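Local coordinates for protein ADP compounds hydrolase nudE (Escherichia coli, PDB 1VHZ) that hydrolyses ADP-ribose, NADH, Ap3A and Ap2A as a magnesium-dependent, homodimeric Nudix enzyme, splitting ADP-ribose into AMP and ribose 5-phosphate, at residues P56-D60 with H61-I65. Numbering follows the deposited sequence.
Sequences PIVDD and HLILI
H61 closes a tight two-residue beta hairpin by pairing with V58 in both directions: V58 N donates to H61 O at 3.0 Å, and H61 N returns a bond to V58 O. Between them D59 and D60 form a type I' turn, both with positive phi, a shape that aspartate tolerates better than most residues with a side chain. The imidazole adds a third link. With CG beside the backbone N and anti to the carbonyl carbon (chi1 -74°), the ring reaches back toward the turn and offers its ND1 edge to D59 O; the hydrogen bond from ND1 to D59 O is almost straight (173°), 2.8 Å long and practically in the ring plane. This bond fixes the ring's rotation and employs a carbonyl of the turn. Replacing the imidazole with the bare methyl of an alanine removes the ND1 donor and is likely to leave D59 O without this partner, the turn less firmly held. L62 stands opposite I57 in a non-hydrogen-bonded pair, its CD1 4.0 Å from I57 CG1, two branched apolar chains suited to the buried face they share. I63 N bonds to P56 O, while I63 CD1 lies close against V58 CG1, at 3.4 Å; both residues are beta-branched, which suits an extended strand. The I63 side chain crosses that of P56 at about a right angle, I63 CB lying 4.0 Å from P56 CG, so the compact proline ring serves as an apolar partner. The hairpin joins strands 51-58 and 61-69 of the Nudix domain's mixed sheet: strand 149-153 flanks 61-69, with R151 touching V58 and I63 and W152 meeting L64, strand 125-136 bonds to I57 through A131, and helix 90-102 packs against P56 and I65.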
loop_
_atom_site.group_PDB
_atom_site.type_symbol
_atom_site.label_atom_id
_atom_site.label_comp_id
_atom_site.label_asym_id
_atom_site.label_seq_id
_atom_site.Cartn_x
_atom_site.Cartn_y
_atom_site.Cartn_z
ATOM N N PRO A 56 -14.260 -1.008 -12.351
ATOM C CA PRO A 56 -15.330 -1.023 -13.322
ATOM C C PRO A 56 -15.848 0.371 -13.635
ATOM O O PRO A 56 -16.032 1.213 -12.752
ATOM C CB PRO A 56 -16.426 -1.860 -12.691
ATOM C CG PRO A 56 -15.928 -2.284 -11.357
ATOM C CD PRO A 56 -14.788 -1.368 -11.004
ATOM N N ILE A 57 -16.010 0.641 -14.919
ATOM C CA ILE A 57 -16.540 1.907 -15.416
ATOM C C ILE A 57 -17.784 1.606 -16.259
ATOM O O ILE A 57 -17.679 0.748 -17.151
ATOM C CB ILE A 57 -15.524 2.634 -16.324
ATOM C CG1 ILE A 57 -14.248 2.942 -15.556
ATOM C CG2 ILE A 57 -16.151 3.894 -16.921
ATOM C CD1 ILE A 57 -13.096 3.511 -16.322
ATOM N N VAL A 58 -18.922 2.178 -15.926
ATOM C CA VAL A 58 -20.159 2.006 -16.677
ATOM C C VAL A 58 -20.897 3.347 -16.727
ATOM O O VAL A 58 -20.921 4.079 -15.743
ATOM C CB VAL A 58 -21.064 0.892 -16.166
ATOM C CG1 VAL A 58 -21.209 0.918 -14.660
ATOM C CG2 VAL A 58 -22.471 0.961 -16.800
ATOM N N ASP A 59 -21.353 3.761 -17.908
ATOM C CA ASP A 59 -22.072 5.020 -18.070
ATOM C C ASP A 59 -21.398 6.178 -17.345
ATOM O O ASP A 59 -21.983 6.869 -16.496
ATOM C CB ASP A 59 -23.520 4.880 -17.570
ATOM C CG ASP A 59 -24.316 3.837 -18.329
ATOM O OD1 ASP A 59 -24.145 3.716 -19.562
ATOM O OD2 ASP A 59 -25.132 3.127 -17.691
ATOM N N ASP A 60 -20.128 6.406 -17.630
ATOM C CA ASP A 60 -19.343 7.465 -17.048
ATOM C C ASP A 60 -19.255 7.498 -15.538
ATOM O O ASP A 60 -19.033 8.551 -14.929
ATOM C CB ASP A 60 -19.844 8.825 -17.597
ATOM C CG ASP A 60 -19.194 9.015 -18.972
ATOM O OD1 ASP A 60 -19.813 8.556 -19.952
ATOM O OD2 ASP A 60 -18.075 9.566 -19.016
ATOM N N HIS A 61 -19.416 6.359 -14.876
ATOM C CA HIS A 61 -19.309 6.262 -13.447
ATOM C C HIS A 61 -18.369 5.088 -13.095
ATOM O O HIS A 61 -18.210 4.128 -13.828
ATOM C CB HIS A 61 -20.644 6.002 -12.727
ATOM C CG HIS A 61 -21.564 7.188 -12.676
ATOM N ND1 HIS A 61 -22.152 7.724 -13.808
ATOM C CD2 HIS A 61 -22.002 7.946 -11.638
ATOM C CE1 HIS A 61 -22.890 8.766 -13.469
ATOM N NE2 HIS A 61 -22.831 8.908 -12.155
ATOM N N LEU A 62 -17.702 5.259 -11.972
ATOM C CA LEU A 62 -16.874 4.210 -11.396
ATOM C C LEU A 62 -17.869 3.361 -10.568
ATOM O O LEU A 62 -18.879 3.941 -10.137
ATOM C CB LEU A 62 -15.916 4.828 -10.388
ATOM C CG LEU A 62 -14.448 4.990 -10.675
ATOM C CD1 LEU A 62 -14.094 4.924 -12.138
ATOM C CD2 LEU A 62 -13.920 6.270 -10.038
ATOM N N ILE A 63 -17.628 2.095 -10.393
ATOM C CA ILE A 63 -18.474 1.271 -9.545
ATOM C C ILE A 63 -17.603 0.927 -8.309
ATOM O O ILE A 63 -16.618 0.214 -8.484
ATOM C CB ILE A 63 -18.958 -0.065 -10.116
ATOM C CG1 ILE A 63 -19.743 0.088 -11.415
ATOM C CG2 ILE A 63 -19.827 -0.754 -9.054
ATOM C CD1 ILE A 63 -20.948 0.997 -11.318
ATOM N N LEU A 64 -17.937 1.470 -7.158
ATOM C CA LEU A 64 -17.158 1.204 -5.945
ATOM C C LEU A 64 -17.977 0.264 -5.062
ATOM O O LEU A 64 -19.177 0.160 -5.305
ATOM C CB LEU A 64 -16.975 2.478 -5.124
ATOM C CG LEU A 64 -16.182 3.660 -5.662
ATOM C CD1 LEU A 64 -14.737 3.284 -5.920
ATOM C CD2 LEU A 64 -16.800 4.262 -6.906
ATOM N N ILE A 65 -17.345 -0.340 -4.059
ATOM C CA ILE A 65 -18.063 -1.186 -3.136
ATOM C C ILE A 65 -17.715 -0.817 -1.684
ATOM O O ILE A 65 -16.685 -0.210 -1.427
ATOM C CB ILE A 65 -17.810 -2.690 -3.326
ATOM C CG1 ILE A 65 -16.300 -2.960 -3.364
ATOM C CG2 ILE A 65 -18.475 -3.215 -4.596
ATOM C CD1 ILE A 65 -15.921 -4.372 -3.028
#